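Local structure of major pilin protein fimA (Silicibacter pomeroyi, 2IMH) at residues 80-85 and 99-104; 42-47 and 84-89; 162-167 and 182-187. The protein is of unknown function, belonging to the DUF1028 family, with two packed antiparallel sheets flanked by helices in an arrangement that recalls the Ntn hydrolases. One frame throughout, in Å; residues are numbered along the deposited sequence.

Contacts 1 and 2 belong to the four-stranded antiparallel sheet and contact 3 to the six-stranded one. Contact 1 (80-85 with 99-104) closes one end of the hairpin formed by strands 85-90 and 95-99, and contact 2 (42-47 with 84-89) pairs strand 85-90 with its other neighbour, 40-45. The two share Arg84 and Gln85, their centres lie 10 Å apart, and Asn103 of contact 1 reaches Ala47 of contact 2. Contact 3 (162-167 with 182-187) follows later in the chain, 19 Å from contact 2 and 23 Å from contact 1 between centres. Contacts 1 and 2 thus join three strands of one sheet, and contact 3 secures an edge of the other, consistent with an alpha-beta-beta-alpha sandwich.

Contact 1 of 3, residues 80-85 and 99-104; sequences GRAYRQ and TGSENQ
Two backbone oxygens of segment 80-85, those of Ala82 and Arg84, accept three hydrogen bonds from segment 99-104. Arg84 O is gripped twice: Gly100 N lies 2.9 Å from it, nearly along the C=O axis, while Asn103 ND2 approaches the same Arg84 O at 3.0 Å from above the carbonyl plane. This second bond is almost straight (169° at the hydrogen), and the oxygen sits in the plane of the Asn103 amide. Two residues earlier, Ala82 O accepts from Glu102 N at 2.8 Å, and Gly100 CA leans against that oxygen in a CA-H...O contact. Beside these bonds Glu102 CB sits over the centre of the Tyr83 ring, 3.6 Å from its centroid, a CH-pi contact. Glu102 CG, anti to the carbonyl carbon (chi1 -62°), lies near Tyr83 CZ and against Ala82 CB; the bend at chi2 then sets the carboxylate plane 50° from the ring.

Gln85 and Thr99 form an antiparallel non-hydrogen-bonded pair at one end of the beta hairpin of strands 85-90 and 95-99. Their side chains run alongside each other on the same face, the extended Gln85 chain bringing NE2 to 2.9 Å from Thr99 OG1. Past this pair the chain enters a type I beta turn from Gly100 to Asn103. Within it Asn103 ND2 also donates to Gly100 O at 2.8 Å, so two carbonyls fix the rotation of the amide. Three carbonyl oxygens of the opposing loop crowd the place where a CB of Gly100 would stand.

Further out, Asn103 OD1 accepts from Ala47 N, and the Arg84 guanidinium turns away to a salt bridge with Asp78 and a bond to Ala48 O. Asn120 donates to Gln85 OE1, whereas Gln85 NE2 also reaches Gly119 O on strand 115-120.

Contact 2 of 3, residues 42-47 and 84-89; sequences SASQGA and RQLAAM
Strands 40-45 and 85-90 are the two inner strands of the four-stranded antiparallel sheet, and their paired segments run 178° apart. The sheet is one of two central layers: Ala43, Gln45, Gln85 and Ala87 face strands 4-11 and 115-120 of the other sheet, while Ser42, Ser44, Leu86 and Ala88 face helices 51-62 and 67-76, an order consistent with an alpha-beta-beta-alpha sandwich.

The buried part is tight and regular. Ala43 and Ala87 form a hydrogen-bonded pair, with Ala43 N 2.9 Å from Ala87 O and Ala87 N 3.0 Å from Ala43 O; their methyls lie 4.3 Å apart, CB to CB, on the face toward the other sheet. On the helical face Leu86 CG is anti to the backbone N, and its CD1 swings across the strands to Ser44 CB at 3.8 Å. Trp53 of helix 51-62 touches both side chains. The serine hydroxyls point into the same layer and bond to main-chain oxygens, Ser42 OG to Gly54 O and Ser44 OG to Ser50 O.

Toward Gly46 and Ala47 the pairing loosens. Gln45 N still makes a straight bond to Gln85 O at 2.9 Å, but Gln85 N meets Gln45 O at 3.0 Å with a bend to 142° and from above the carbonyl plane. Beyond it Gly46 takes a positive phi, the strand ends, and Ala47 is exposed, though Asn103 still holds its N; Arg84 CB touches Gln45 O at 3.5 Å before its extended chain leads away.

Just before the strand ends, the side chains of Gln45 and Gln85 lie alongside each other with their amides turned 72° apart. Ser6 OG bonds to Gln45 OE1, and Gln45 NE2 donates to Gln85 OE1 at 3.0 Å from above the plane of that carbonyl.

Contact 3 of 3, residues 162-167 and 182-187; sequences GLLSAA and IDYHPD
Main-chain hydrogen bonds set the register between segments 162-167 and 182-187. Ala166 and Ile182 form an antiparallel hydrogen-bonded pair, Ala166 N lying 3.0 Å from Ile182 O and Ile182 N 2.9 Å from Ala166 O, the latter nearly along the C=O axis. Farther along, His185 N donates to Leu164 O at 2.8 Å in the carbonyl plane, and Tyr184 CA-H leans on the same oxygen.

Apolar contact across the segments is limited to Leu164 and Tyr184. Leu164 CD2 lies 3.5 Å from His185 O and meets Tyr184 CE1 obliquely at 4.0 Å.

A tight carbon-oxygen approach brings Ser165 CB to 3.1 Å from Ile182 O, while Ser165 OG bonds with Ser25 O and Val28 N.

Three waters bridge the two segments. Water 1 lies between Leu163 O and Pro186 O, at 2.7 and 2.9 Å; water 2 links Leu163 N with Asp187 O. Water 3 joins Ala166 O to Asp183 OD1, whose carboxylate also pairs with Arg181.

The contact lies at the open end of the hairpin of strands 165-172 and 175-182, the latter outermost in the six-stranded sheet. Leu164 and Ser165 together oppose Thr23 of strand 16-23 in a classic beta bulge, while helix 189-200 packs on Leu163, Ile182 and His185.

Contact 1 of 3, residues 80-85 and 99-104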
loop_
_atom_site.group_PDB
_atom_site.type_symbol
_atom_site.label_atom_id
_atom_site.label_comp_id
_atom_site.label_asym_id
_atom_site.label_seq_id
_atom_site.Cartn_x
_atom_site.Cartn_y
_atom_site.Cartn_z
ATOM N N GLY A 80 -3.237 -21.537 10.627
ATOM C CA GLY A 80 -4.309 -21.103 9.758
ATOM C C GLY A 80 -3.824 -20.429 8.499
ATOM O O GLY A 80 -4.607 -19.809 7.798
ATOM N N ARG A 81 -2.530 -20.556 8.209
ATOM C CA ARG A 81 -1.906 -19.842 7.087
ATOM C C ARG A 81 -2.587 -20.022 5.724
ATOM O O ARG A 81 -2.563 -19.120 4.882
ATOM C CB ARG A 81 -0.414 -20.217 6.976
ATOM C CG ARG A 81 -0.151 -21.624 6.421
ATOM C CD ARG A 81 1.315 -22.072 6.591
ATOM N NE ARG A 81 1.627 -22.412 7.975
ATOM C CZ ARG A 81 1.361 -23.584 8.554
ATOM N NH1 ARG A 81 0.782 -24.565 7.875
ATOM N NH2 ARG A 81 1.678 -23.771 9.827
ATOM N N ALA A 82 -3.183 -21.195 5.488
ATOM C CA ALA A 82 -3.784 -21.467 4.180
ATOM C C ALA A 82 -4.899 -20.475 3.828
ATOM O O ALA A 82 -5.238 -20.302 2.657
ATOM C CB ALA A 82 -4.319 -22.907 4.134
ATOM N N TYR A 83 -5.470 -19.837 4.851
ATOM C CA TYR A 83 -6.599 -18.925 4.664
ATOM C C TYR A 83 -6.202 -17.457 4.530
ATOM O O TYR A 83 -7.048 -16.565 4.631
ATOM C CB TYR A 83 -7.596 -19.086 5.799
ATOM C CG TYR A 83 -8.344 -20.391 5.692
ATOM C CD1 TYR A 83 -9.605 -20.443 5.104
ATOM C CD2 TYR A 83 -7.762 -21.578 6.132
ATOM C CE1 TYR A 83 -10.289 -21.656 4.981
ATOM C CE2 TYR A 83 -8.426 -22.790 6.013
ATOM C CZ TYR A 83 -9.689 -22.820 5.440
ATOM O OH TYR A 83 -10.361 -24.024 5.322
ATOM N N ARG A 84 -4.920 -17.200 4.287
ATOM C CA ARG A 84 -4.489 -15.796 4.194
ATOM C C ARG A 84 -3.322 -15.610 3.240
ATOM O O ARG A 84 -2.810 -16.584 2.671
ATOM C CB ARG A 84 -4.235 -15.166 5.579
ATOM C CG ARG A 84 -4.149 -16.161 6.755
ATOM C CD ARG A 84 -3.868 -15.461 8.079
ATOM N NE ARG A 84 -3.882 -16.409 9.200
ATOM C CZ ARG A 84 -4.994 -16.900 9.749
ATOM N NH1 ARG A 84 -6.195 -16.525 9.303
ATOM N NH2 ARG A 84 -4.904 -17.760 10.748
ATOM N N GLN A 85 -2.926 -14.352 3.050
ATOM C CA GLN A 85 -2.015 -13.982 1.988
ATOM C C GLN A 85 -1.203 -12.787 2.500
ATOM O O GLN A 85 -1.757 -11.910 3.155
ATOM C CB GLN A 85 -2.811 -13.583 0.745
ATOM C CG GLN A 85 -1.956 -13.157 -0.437
ATOM C CD GLN A 85 -2.771 -12.915 -1.696
ATOM O OE1 GLN A 85 -3.803 -12.246 -1.670
ATOM N NE2 GLN A 85 -2.290 -13.452 -2.818
ATOM N N THR A 99 0.964 -17.013 -0.597
ATOM C CA THR A 99 -0.457 -17.094 -0.924
ATOM C C THR A 99 -1.021 -18.436 -0.440
ATOM O O THR A 99 -0.681 -19.488 -0.985
ATOM C CB THR A 99 -0.716 -16.879 -2.441
ATOM O OG1 THR A 99 -0.267 -15.573 -2.837
ATOM C CG2 THR A 99 -2.212 -17.013 -2.769
ATOM N N GLY A 100 -1.870 -18.386 0.585
ATOM C CA GLY A 100 -2.467 -19.610 1.148
ATOM C C GLY A 100 -3.349 -20.311 0.128
ATOM O O GLY A 100 -3.971 -19.665 -0.741
ATOM N N SER A 101 -3.410 -21.638 0.232
ATOM C CA SER A 101 -4.117 -22.439 -0.760
ATOM C C SER A 101 -5.642 -22.302 -0.641
ATOM O O SER A 101 -6.371 -22.624 -1.584
ATOM C CB SER A 101 -3.713 -23.905 -0.616
ATOM O OG SER A 101 -4.044 -24.361 0.676
ATOM N N GLU A 102 -6.127 -21.831 0.508
ATOM C CA GLU A 102 -7.580 -21.748 0.734
ATOM C C GLU A 102 -8.180 -20.363 0.457
ATOM O O GLU A 102 -9.392 -20.168 0.587
ATOM C CB GLU A 102 -7.958 -22.247 2.126
ATOM C CG GLU A 102 -7.611 -23.721 2.378
ATOM C CD GLU A 102 -8.276 -24.660 1.379
ATOM O OE1 GLU A 102 -9.507 -24.539 1.158
ATOM O OE2 GLU A 102 -7.552 -25.499 0.799
ATOM N N ASN A 103 -7.340 -19.415 0.047
ATOM C CA ASN A 103 -7.859 -18.170 -0.519
ATOM C C ASN A 103 -8.626 -18.484 -1.802
ATOM O O ASN A 103 -8.342 -19.487 -2.468
ATOM C CB ASN A 103 -6.720 -17.205 -0.842
ATOM C CG ASN A 103 -5.964 -16.772 0.388
ATOM O OD1 ASN A 103 -6.498 -16.058 1.242
ATOM N ND2 ASN A 103 -4.721 -17.216 0.500
ATOM N N GLN A 104 -9.563 -17.624 -2.175
ATOM C CA GLN A 104 -10.354 -17.869 -3.381
ATOM C C GLN A 104 -9.579 -17.594 -4.666
ATOM O O GLN A 104 -8.823 -16.626 -4.749
ATOM C CB GLN A 104 -11.635 -17.039 -3.352
ATOM C CG GLN A 104 -12.572 -17.389 -2.192
ATOM C CD GLN A 104 -13.336 -18.694 -2.412
ATOM O OE1 GLN A 104 -13.567 -19.122 -3.557
ATOM N NE2 GLN A 104 -13.733 -19.339 -1.308
#

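Contact 2 of 3, residues 42-47 and 84-89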
loop_
_atom_site.group_PDB
_atom_site.type_symbol
_atom_site.label_atom_id
_atom_site.label_comp_id
_atom_site.label_asym_id
_atom_site.label_seq_id
_atom_site.Cartn_x
_atom_site.Cartn_y
_atom_site.Cartn_z
ATOM N N SER A 42 4.148 -3.676 4.075
ATOM C CA SER A 42 3.483 -4.977 4.047
ATOM C C SER A 42 2.026 -4.857 3.611
ATOM O O SER A 42 1.389 -3.824 3.820
ATOM C CB SER A 42 3.564 -5.668 5.410
ATOM O OG SER A 42 2.873 -4.946 6.405
ATOM N N ALA A 43 1.522 -5.929 2.998
ATOM C CA ALA A 43 0.114 -6.012 2.605
ATOM C C ALA A 43 -0.364 -7.336 3.154
ATOM O O ALA A 43 0.099 -8.379 2.696
ATOM C CB ALA A 43 -0.018 -5.987 1.062
ATOM N N SER A 44 -1.254 -7.299 4.144
ATOM C CA SER A 44 -1.729 -8.540 4.764
ATOM C C SER A 44 -3.212 -8.681 4.445
ATOM O O SER A 44 -4.011 -7.813 4.800
ATOM C CB SER A 44 -1.465 -8.510 6.271
ATOM O OG SER A 44 -1.979 -9.677 6.922
ATOM N N GLN A 45 -3.576 -9.769 3.767
ATOM C CA GLN A 45 -4.919 -9.871 3.183
ATOM C C GLN A 45 -5.342 -11.338 3.109
ATOM O O GLN A 45 -4.800 -12.185 3.845
ATOM C CB GLN A 45 -4.938 -9.205 1.791
ATOM C CG GLN A 45 -3.904 -9.762 0.824
ATOM C CD GLN A 45 -3.536 -8.790 -0.299
ATOM O OE1 GLN A 45 -3.314 -7.605 -0.048
ATOM N NE2 GLN A 45 -3.456 -9.299 -1.540
ATOM N N GLY A 46 -6.292 -11.626 2.224
ATOM C CA GLY A 46 -6.768 -13.007 2.030
ATOM C C GLY A 46 -8.114 -13.265 2.682
ATOM O O GLY A 46 -8.787 -12.334 3.152
ATOM N N ALA A 47 -8.504 -14.541 2.719
ATOM C CA ALA A 47 -9.852 -14.923 3.131
ATOM C C ALA A 47 -10.131 -14.596 4.584
ATOM O O ALA A 47 -11.238 -14.130 4.924
ATOM C CB ALA A 47 -10.085 -16.415 2.849
ATOM N N ARG A 84 -4.920 -17.200 4.287
ATOM C CA ARG A 84 -4.489 -15.796 4.194
ATOM C C ARG A 84 -3.322 -15.610 3.240
ATOM O O ARG A 84 -2.810 -16.584 2.671
ATOM C CB ARG A 84 -4.235 -15.166 5.579
ATOM C CG ARG A 84 -4.149 -16.161 6.755
ATOM C CD ARG A 84 -3.868 -15.461 8.079
ATOM N NE ARG A 84 -3.882 -16.409 9.200
ATOM C CZ ARG A 84 -4.994 -16.900 9.749
ATOM N NH1 ARG A 84 -6.195 -16.525 9.303
ATOM N NH2 ARG A 84 -4.904 -17.760 10.748
ATOM N N GLN A 85 -2.926 -14.352 3.050
ATOM C CA GLN A 85 -2.015 -13.982 1.988
ATOM C C GLN A 85 -1.203 -12.787 2.500
ATOM O O GLN A 85 -1.757 -11.910 3.155
ATOM C CB GLN A 85 -2.811 -13.583 0.745
ATOM C CG GLN A 85 -1.956 -13.157 -0.437
ATOM C CD GLN A 85 -2.771 -12.915 -1.696
ATOM O OE1 GLN A 85 -3.803 -12.246 -1.670
ATOM N NE2 GLN A 85 -2.290 -13.452 -2.818
ATOM N N LEU A 86 0.095 -12.785 2.227
ATOM C CA LEU A 86 0.994 -11.777 2.781
ATOM C C LEU A 86 2.054 -11.371 1.772
ATOM O O LEU A 86 2.627 -12.213 1.078
ATOM C CB LEU A 86 1.692 -12.333 4.040
ATOM C CG LEU A 86 2.635 -11.364 4.780
ATOM C CD1 LEU A 86 1.843 -10.168 5.325
ATOM C CD2 LEU A 86 3.395 -12.073 5.909
ATOM N N ALA A 87 2.310 -10.071 1.688
ATOM C CA ALA A 87 3.361 -9.577 0.816
ATOM C C ALA A 87 4.152 -8.564 1.617
ATOM O O ALA A 87 3.599 -7.845 2.463
ATOM C CB ALA A 87 2.775 -8.920 -0.411
ATOM N N ALA A 88 5.451 -8.520 1.387
ATOM C CA ALA A 88 6.299 -7.606 2.150
ATOM C C ALA A 88 7.425 -7.140 1.273
ATOM O O ALA A 88 7.933 -7.908 0.452
ATOM C CB ALA A 88 6.877 -8.295 3.384
HETATM N N MSE A 89 7.854 -5.898 1.477
HETATM C CA MSE A 89 8.911 -5.335 0.658
HETATM C C MSE A 89 9.857 -4.564 1.564
HETATM O O MSE A 89 9.399 -3.872 2.465
HETATM C CB MSE A 89 8.311 -4.376 -0.395
HETATM C CG MSE A 89 9.345 -3.742 -1.299
HETATM SE SE MSE A 89 8.693 -2.056 -2.061
HETATM C CE MSE A 89 8.753 -0.959 -0.445
#

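Contact 3 of 3, residues 162-167 and 182-187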
loop_
_atom_site.group_PDB
_atom_site.type_symbol
_atom_site.label_atom_id
_atom_site.label_comp_id
_atom_site.label_asym_id
_atom_site.label_seq_id
_atom_site.Cartn_x
_atom_site.Cartn_y
_atom_site.Cartn_z
ATOM N N GLY A 162 -17.368 -5.828 -8.206
ATOM C CA GLY A 162 -17.251 -4.399 -7.918
ATOM C C GLY A 162 -16.373 -4.181 -6.692
ATOM O O GLY A 162 -16.124 -5.103 -5.918
ATOM N N LEU A 163 -15.884 -2.962 -6.526
ATOM C CA LEU A 163 -15.075 -2.621 -5.373
ATOM C C LEU A 163 -15.860 -1.700 -4.443
ATOM O O LEU A 163 -16.659 -0.890 -4.919
ATOM C CB LEU A 163 -13.798 -1.911 -5.833
ATOM C CG LEU A 163 -12.836 -2.734 -6.705
ATOM C CD1 LEU A 163 -11.771 -1.857 -7.341
ATOM C CD2 LEU A 163 -12.187 -3.848 -5.898
ATOM N N LEU A 164 -15.610 -1.813 -3.137
ATOM C CA LEU A 164 -16.279 -0.968 -2.147
ATOM C C LEU A 164 -15.312 -0.097 -1.340
ATOM O O LEU A 164 -15.744 0.890 -0.723
ATOM C CB LEU A 164 -17.139 -1.796 -1.180
ATOM C CG LEU A 164 -18.373 -2.501 -1.750
ATOM C CD1 LEU A 164 -19.075 -3.250 -0.609
ATOM C CD2 LEU A 164 -19.303 -1.478 -2.448
ATOM N N SER A 165 -14.024 -0.448 -1.331
ATOM C CA SER A 165 -13.030 0.384 -0.609
ATOM C C SER A 165 -11.685 0.435 -1.321
ATOM O O SER A 165 -11.321 -0.476 -2.079
ATOM C CB SER A 165 -12.873 -0.084 0.839
ATOM O OG SER A 165 -12.246 -1.371 0.926
ATOM N N ALA A 166 -10.946 1.508 -1.085
ATOM C CA ALA A 166 -9.624 1.683 -1.678
ATOM C C ALA A 166 -8.793 2.500 -0.706
ATOM O O ALA A 166 -9.340 3.260 0.106
ATOM C CB ALA A 166 -9.724 2.414 -3.029
ATOM N N ALA A 167 -7.472 2.330 -0.769
ATOM C CA ALA A 167 -6.576 3.096 0.083
ATOM C C ALA A 167 -5.183 3.221 -0.505
ATOM O O ALA A 167 -4.774 2.426 -1.367
ATOM C CB ALA A 167 -6.483 2.465 1.453
ATOM N N ILE A 182 -10.569 5.409 1.552
ATOM C CA ILE A 182 -11.995 5.358 1.247
ATOM C C ILE A 182 -12.479 4.024 1.790
ATOM O O ILE A 182 -12.231 2.976 1.189
ATOM C CB ILE A 182 -12.256 5.438 -0.285
ATOM C CG1 ILE A 182 -11.574 6.676 -0.913
ATOM C CG2 ILE A 182 -13.761 5.419 -0.580
ATOM C CD1 ILE A 182 -12.056 8.020 -0.375
ATOM N N ASP A 183 -13.120 4.050 2.958
ATOM C CA ASP A 183 -13.453 2.790 3.645
ATOM C C ASP A 183 -14.753 2.182 3.125
ATOM O O ASP A 183 -15.019 0.985 3.324
ATOM C CB ASP A 183 -13.543 3.013 5.159
ATOM C CG ASP A 183 -12.176 3.026 5.840
ATOM O OD1 ASP A 183 -11.130 2.821 5.166
ATOM O OD2 ASP A 183 -12.159 3.272 7.070
ATOM N N TYR A 184 -15.558 3.012 2.469
ATOM C CA TYR A 184 -16.752 2.546 1.752
ATOM C C TYR A 184 -17.166 3.573 0.705
ATOM O O TYR A 184 -17.247 4.782 0.987
ATOM C CB TYR A 184 -17.922 2.285 2.715
ATOM C CG TYR A 184 -19.226 2.088 1.969
ATOM C CD1 TYR A 184 -19.530 0.860 1.371
ATOM C CD2 TYR A 184 -20.136 3.146 1.824
ATOM C CE1 TYR A 184 -20.718 0.680 0.669
ATOM C CE2 TYR A 184 -21.332 2.976 1.113
ATOM C CZ TYR A 184 -21.608 1.742 0.539
ATOM O OH TYR A 184 -22.788 1.552 -0.163
ATOM N N HIS A 185 -17.413 3.098 -0.509
ATOM C CA HIS A 185 -18.069 3.913 -1.534
ATOM C C HIS A 185 -18.922 2.952 -2.341
ATOM O O HIS A 185 -18.443 1.871 -2.678
ATOM C CB HIS A 185 -17.044 4.615 -2.440
ATOM C CG HIS A 185 -17.646 5.640 -3.354
ATOM N ND1 HIS A 185 -18.249 5.314 -4.552
ATOM C CD2 HIS A 185 -17.729 6.990 -3.244
ATOM C CE1 HIS A 185 -18.676 6.420 -5.140
ATOM N NE2 HIS A 185 -18.380 7.452 -4.363
ATOM N N PRO A 186 -20.191 3.325 -2.628
ATOM C CA PRO A 186 -21.146 2.398 -3.252
ATOM C C PRO A 186 -20.780 1.929 -4.663
ATOM O O PRO A 186 -21.179 0.817 -5.067
ATOM C CB PRO A 186 -22.468 3.191 -3.254
ATOM C CG PRO A 186 -22.068 4.616 -3.184
ATOM C CD PRO A 186 -20.799 4.639 -2.357
ATOM N N ASP A 187 -20.005 2.717 -5.411
ATOM C CA ASP A 187 -19.748 2.329 -6.803
ATOM C C ASP A 187 -18.365 2.634 -7.365
ATOM O O ASP A 187 -18.001 2.065 -8.381
ATOM C CB ASP A 187 -20.792 2.973 -7.709
ATOM C CG ASP A 187 -20.760 4.460 -7.615
ATOM O OD1 ASP A 187 -19.871 5.060 -8.255
ATOM O OD2 ASP A 187 -21.602 5.032 -6.876
HETATM O O HOH W 1 -19.162 -1.117 -5.811
HETATM O O HOH W 2 -16.860 -0.419 -7.918
HETATM O O HOH W 3 -9.796 1.934 2.945
#